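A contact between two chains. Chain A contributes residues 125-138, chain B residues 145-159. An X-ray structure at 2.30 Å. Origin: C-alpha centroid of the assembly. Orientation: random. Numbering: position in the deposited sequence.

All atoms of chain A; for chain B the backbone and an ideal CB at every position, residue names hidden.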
# COMPACT_ATOMS: atom_id res chain seq x y z
N ASP A 125 6.60 -5.07 -1.43
CA ASP A 125 5.59 -4.75 -0.41
C ASP A 125 5.82 -3.40 0.25
O ASP A 125 4.87 -2.62 0.41
CB ASP A 125 5.55 -5.84 0.66
CG ASP A 125 4.85 -7.09 0.20
OD1 ASP A 125 4.31 -7.10 -0.92
OD2 ASP A 125 4.84 -8.08 0.98
N ALA A 126 7.06 -3.14 0.64
CA ALA A 126 7.45 -1.86 1.22
C ALA A 126 7.31 -0.69 0.27
O ALA A 126 6.85 0.41 0.67
CB ALA A 126 8.84 -1.92 1.78
N LEU A 127 7.71 -0.91 -0.99
CA LEU A 127 7.54 0.16 -1.98
C LEU A 127 6.08 0.52 -2.30
O LEU A 127 5.76 1.68 -2.56
CB LEU A 127 8.33 -0.12 -3.25
CG LEU A 127 9.83 0.17 -3.16
CD1 LEU A 127 10.52 -0.42 -4.36
CD2 LEU A 127 10.11 1.68 -3.05
N ASN A 128 5.21 -0.49 -2.27
CA ASN A 128 3.77 -0.33 -2.33
C ASN A 128 3.27 0.55 -1.18
O ASN A 128 2.60 1.53 -1.44
CB ASN A 128 3.11 -1.70 -2.25
CG ASN A 128 1.60 -1.68 -2.41
OD1 ASN A 128 0.95 -0.62 -2.57
ND2 ASN A 128 1.03 -2.86 -2.36
N THR A 129 3.59 0.19 0.07
CA THR A 129 3.22 0.99 1.25
C THR A 129 3.89 2.36 1.28
O THR A 129 3.25 3.40 1.66
CB THR A 129 3.54 0.23 2.57
OG1 THR A 129 3.01 -1.10 2.48
CG2 THR A 129 2.90 0.90 3.76
N TYR A 130 5.14 2.39 0.85
CA TYR A 130 5.93 3.66 0.79
C TYR A 130 5.33 4.78 -0.06
O TYR A 130 5.49 5.95 0.28
CB TYR A 130 7.38 3.43 0.39
CG TYR A 130 8.30 4.58 0.71
CD1 TYR A 130 9.02 5.22 -0.28
CD2 TYR A 130 8.44 5.04 2.02
CE1 TYR A 130 9.88 6.28 0.01
CE2 TYR A 130 9.27 6.11 2.33
CZ TYR A 130 9.99 6.73 1.31
OH TYR A 130 10.82 7.79 1.61
N SER A 131 4.68 4.42 -1.17
CA SER A 131 3.97 5.37 -2.05
C SER A 131 2.93 6.18 -1.30
O SER A 131 2.69 7.34 -1.59
CB SER A 131 3.24 4.62 -3.16
OG SER A 131 4.10 3.68 -3.77
N PHE A 132 2.30 5.53 -0.33
CA PHE A 132 1.27 6.16 0.46
C PHE A 132 1.83 6.99 1.60
O PHE A 132 1.26 8.04 1.95
CB PHE A 132 0.21 5.11 0.85
CG PHE A 132 -0.38 4.41 -0.35
CD1 PHE A 132 -1.33 5.05 -1.14
CD2 PHE A 132 0.07 3.14 -0.76
CE1 PHE A 132 -1.86 4.44 -2.28
CE2 PHE A 132 -0.46 2.51 -1.91
CZ PHE A 132 -1.43 3.16 -2.66
N GLU A 133 2.99 6.57 2.11
CA GLU A 133 3.73 7.36 3.09
C GLU A 133 4.27 8.63 2.47
O GLU A 133 4.12 9.71 3.06
CB GLU A 133 4.88 6.57 3.73
CG GLU A 133 5.52 7.29 4.94
CD GLU A 133 6.57 6.45 5.68
OE1 GLU A 133 7.06 5.43 5.13
OE2 GLU A 133 6.89 6.83 6.83
N LEU A 134 4.85 8.52 1.27
CA LEU A 134 5.33 9.69 0.53
C LEU A 134 4.21 10.69 0.28
O LEU A 134 4.35 11.88 0.56
CB LEU A 134 5.96 9.29 -0.81
CG LEU A 134 7.40 8.75 -0.85
CD1 LEU A 134 7.69 8.19 -2.22
CD2 LEU A 134 8.46 9.80 -0.44
N LEU A 135 3.09 10.18 -0.22
CA LEU A 135 1.93 11.02 -0.57
C LEU A 135 1.36 11.74 0.65
O LEU A 135 1.17 12.94 0.63
CB LEU A 135 0.86 10.13 -1.21
CG LEU A 135 0.17 10.51 -2.51
CD1 LEU A 135 1.13 11.16 -3.45
CD2 LEU A 135 -0.41 9.26 -3.15
N SER A 136 1.16 10.99 1.74
CA SER A 136 0.61 11.52 2.99
C SER A 136 1.54 12.50 3.72
O SER A 136 1.07 13.36 4.48
CB SER A 136 0.16 10.39 3.92
OG SER A 136 1.26 9.57 4.30
N ASN A 137 2.84 12.40 3.47
CA ASN A 137 3.80 13.37 4.01
C ASN A 137 4.13 14.60 3.12
O ASN A 137 4.87 15.48 3.54
CB ASN A 137 5.08 12.65 4.45
CG ASN A 137 4.89 11.93 5.77
OD1 ASN A 137 4.97 12.54 6.84
ND2 ASN A 137 4.63 10.62 5.71
N ALA A 138 3.57 14.64 1.91
CA ALA A 138 3.67 15.82 1.05
C ALA A 138 2.83 16.96 1.61
O ALA A 138 1.67 16.77 1.98
CB ALA A 138 3.24 15.48 -0.38
N UNK B 145 -7.82 12.04 8.41
CA UNK B 145 -7.53 10.98 7.45
C UNK B 145 -6.03 10.93 7.10
O UNK B 145 -5.41 9.88 7.21
CB UNK B 145 -8.36 11.18 6.18
N UNK B 146 -5.46 12.08 6.74
CA UNK B 146 -4.05 12.22 6.39
C UNK B 146 -3.12 11.67 7.49
O UNK B 146 -2.23 10.85 7.19
CB UNK B 146 -3.73 13.69 6.12
N UNK B 147 -3.36 12.08 8.74
CA UNK B 147 -2.59 11.60 9.89
C UNK B 147 -2.68 10.09 10.11
O UNK B 147 -1.67 9.47 10.43
CB UNK B 147 -3.06 12.32 11.15
N UNK B 148 -3.86 9.51 9.93
CA UNK B 148 -4.01 8.04 10.03
C UNK B 148 -3.20 7.30 8.98
O UNK B 148 -2.63 6.22 9.27
CB UNK B 148 -5.48 7.65 9.90
N UNK B 149 -3.14 7.87 7.77
CA UNK B 149 -2.38 7.28 6.67
C UNK B 149 -0.88 7.35 6.95
O UNK B 149 -0.17 6.36 6.74
CB UNK B 149 -2.71 7.99 5.35
N UNK B 150 -0.42 8.49 7.46
CA UNK B 150 0.96 8.65 7.93
C UNK B 150 1.33 7.57 8.94
O UNK B 150 2.39 6.94 8.81
CB UNK B 150 1.15 10.03 8.55
N UNK B 151 0.46 7.39 9.94
CA UNK B 151 0.68 6.40 11.00
C UNK B 151 0.68 4.97 10.45
O UNK B 151 1.63 4.20 10.68
CB UNK B 151 -0.39 6.54 12.08
N UNK B 152 -0.36 4.64 9.68
CA UNK B 152 -0.53 3.31 9.17
C UNK B 152 0.59 2.91 8.23
O UNK B 152 1.08 1.82 8.33
CB UNK B 152 -1.88 3.19 8.46
N UNK B 153 0.97 3.82 7.32
CA UNK B 153 2.04 3.57 6.36
C UNK B 153 3.44 3.53 6.99
O UNK B 153 4.25 2.68 6.61
CB UNK B 153 2.00 4.65 5.27
N UNK B 154 3.71 4.42 7.95
CA UNK B 154 4.99 4.41 8.69
C UNK B 154 5.19 3.14 9.50
O UNK B 154 6.28 2.57 9.50
CB UNK B 154 5.07 5.62 9.63
N UNK B 155 4.13 2.71 10.19
CA UNK B 155 4.18 1.53 11.05
C UNK B 155 4.06 0.22 10.27
O UNK B 155 4.70 -0.78 10.63
CB UNK B 155 3.07 1.61 12.10
N UNK B 156 3.26 0.24 9.20
CA UNK B 156 3.09 -0.94 8.34
C UNK B 156 4.21 -1.22 7.35
O UNK B 156 4.28 -2.32 6.79
CB UNK B 156 1.79 -0.79 7.55
N UNK B 157 5.09 -0.24 7.16
CA UNK B 157 6.01 -0.19 6.03
C UNK B 157 7.42 -0.60 6.38
O UNK B 157 7.64 -1.30 7.37
CB UNK B 157 6.03 1.22 5.44
N UNK B 158 8.37 -0.16 5.55
CA UNK B 158 9.79 -0.56 5.63
C UNK B 158 10.43 -0.24 6.99
O UNK B 158 11.31 -0.97 7.44
CB UNK B 158 10.58 0.14 4.52
N UNK B 159 9.96 0.82 7.65
CA UNK B 159 10.51 1.22 8.94
C UNK B 159 9.84 0.49 10.10
O UNK B 159 10.30 0.57 11.25
CB UNK B 159 10.36 2.73 9.13

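The two helices, 125-137 of chain A and 145-156 of chain B, run at 148° to each other, nearly antiparallel, with their axes 8.6 Å apart at closest approach. Spacing this tight favours small side chains where the helices meet.

Position 145 has no atom of the chain A stretch near its ideal CB, so the contact sets no preference; it is Ile B145. At 146 the CB points sideways, 5.1 Å from Ser A136 O, and a medium-sized side chain could reach Ser A136 O. Val B146 does so, its CG1 lying 3.7 Å from Ser A136 O. Positions 147 and 148 are unconstrained by chain A; they are Glu B147, whose CB points away, and Leu B148.

At 149 the CB points toward chain A, 4.0 Å from Ser A136 CB and 5.2 Å from Phe A132 O. An apolar side chain of moderate size, branched or not, would suit. Ile B149 places CG2 3.8 Å from Ser A136 CB and 4.5 Å from Phe A132 CB.

Position 150 points sideways, its CB 4.3 Å from Ser A136 OG and 4.5 Å from Asn A137 ND2. A long, flexible chain with a polar end could pass along these residues. Lys B150 is extended beyond chi1: CE lies 3.4 Å from Ser A136 O and CD 3.6 Å from Asn A137 OD1, while NZ forms a long salt bridge, 3.7 Å, with Glu B147 OE1. A water links Lys B150 O to Asn A137 ND2. With Val B146, Ile B149 and 153, this lysine surrounds the side chain of Ser A136, a knob in a hole.

Position 151 faces away and 152 sideways, beyond reach; they are Ile B151 and Leu B152.

At 153 the CB is directed into chain A, 3.8 Å from Glu A133 CB and 4.0 Å from Thr A129 O. Such close packing suits alanine, serine or glycine. Ser B153 returns the knob, sitting among Thr A129, Phe A132, Glu A133 and Ser A136. Its OG donates to Ile B149 O (2.6 Å), so the hydroxyl is satisfied within its own helix while lying 3.4 Å from Glu A133 CB.

The CB at 154 is 3.6 Å from Glu A133 OE2; a small residue fits, and a donor might also suit the carboxylate. Ala B154 simply packs there. Position 155 points away and is Asn B155, whose ND2 donates to Ile B151 O.

An ideal CB at 156 would lie 2.8 Å from Leu B152 O, and an ideal CB at 157 would lie 2.6 Å from Ser B153 O, so glycine suits both. They are Gly B156, whose O is joined through water to Thr A129 OG1, and Gly B157, which leaves helical geometry with its CA 4.0 Å from Thr A129 CG2.

At 158 the CB meets Ala A126 CB at 3.8 Å, inviting an apolar residue. Ile B158 supplies it, and a water connects its N to Ala A126 O. Position 159 finds nothing nearby; it is Lys B159.

Chain B 145-159: IVELIKILSANGGIK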
# COMPACT_ATOMS: atom_id res chain seq x y z
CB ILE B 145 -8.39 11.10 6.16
CG1 ILE B 145 -9.89 11.05 6.48
CG2 ILE B 145 -8.02 10.02 5.13
CD1 ILE B 145 -10.33 9.82 7.31
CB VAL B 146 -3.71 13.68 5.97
CG1 VAL B 146 -2.23 13.95 6.00
CG2 VAL B 146 -4.26 13.97 4.57
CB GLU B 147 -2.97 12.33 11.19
CG GLU B 147 -2.64 13.82 11.23
CD GLU B 147 -1.14 14.12 11.06
OE1 GLU B 147 -0.79 14.90 10.14
OE2 GLU B 147 -0.33 13.58 11.83
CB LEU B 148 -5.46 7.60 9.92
CG LEU B 148 -6.46 8.20 10.91
CD1 LEU B 148 -7.85 7.98 10.39
CD2 LEU B 148 -6.31 7.59 12.28
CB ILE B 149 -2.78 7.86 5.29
CG1 ILE B 149 -4.29 7.61 5.07
CG2 ILE B 149 -1.97 7.22 4.16
CD1 ILE B 149 -4.90 8.22 3.84
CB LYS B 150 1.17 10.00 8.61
CG LYS B 150 1.31 11.18 7.69
CD LYS B 150 1.80 12.36 8.52
CE LYS B 150 1.48 13.68 7.88
NZ LYS B 150 2.46 14.69 8.37
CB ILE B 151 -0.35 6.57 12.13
CG1 ILE B 151 -0.10 7.89 12.86
CG2 ILE B 151 -0.25 5.43 13.14
CD1 ILE B 151 -1.28 8.35 13.66
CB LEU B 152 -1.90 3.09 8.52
CG LEU B 152 -2.14 1.61 8.15
CD1 LEU B 152 -2.28 0.70 9.42
CD2 LEU B 152 -3.30 1.42 7.18
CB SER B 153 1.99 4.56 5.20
OG SER B 153 2.11 5.90 5.66
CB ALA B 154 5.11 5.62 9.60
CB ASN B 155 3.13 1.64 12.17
CG ASN B 155 3.50 2.67 13.23
OD1 ASN B 155 4.38 2.43 14.05
ND2 ASN B 155 2.84 3.82 13.21
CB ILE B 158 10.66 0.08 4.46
CG1 ILE B 158 12.07 -0.52 4.39
CG2 ILE B 158 10.77 1.59 4.60
CD1 ILE B 158 12.13 -2.03 4.14
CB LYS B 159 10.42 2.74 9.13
CG LYS B 159 11.41 3.52 8.26
CD LYS B 159 11.44 5.01 8.63
CE LYS B 159 12.72 5.66 8.11
NZ LYS B 159 12.94 7.06 8.60
O HOH W 1 7.55 1.04 3.30
O HOH W 2 3.44 -3.09 4.18
O HOH W 3 6.18 3.02 4.39
O HOH W 4 4.34 8.98 7.98
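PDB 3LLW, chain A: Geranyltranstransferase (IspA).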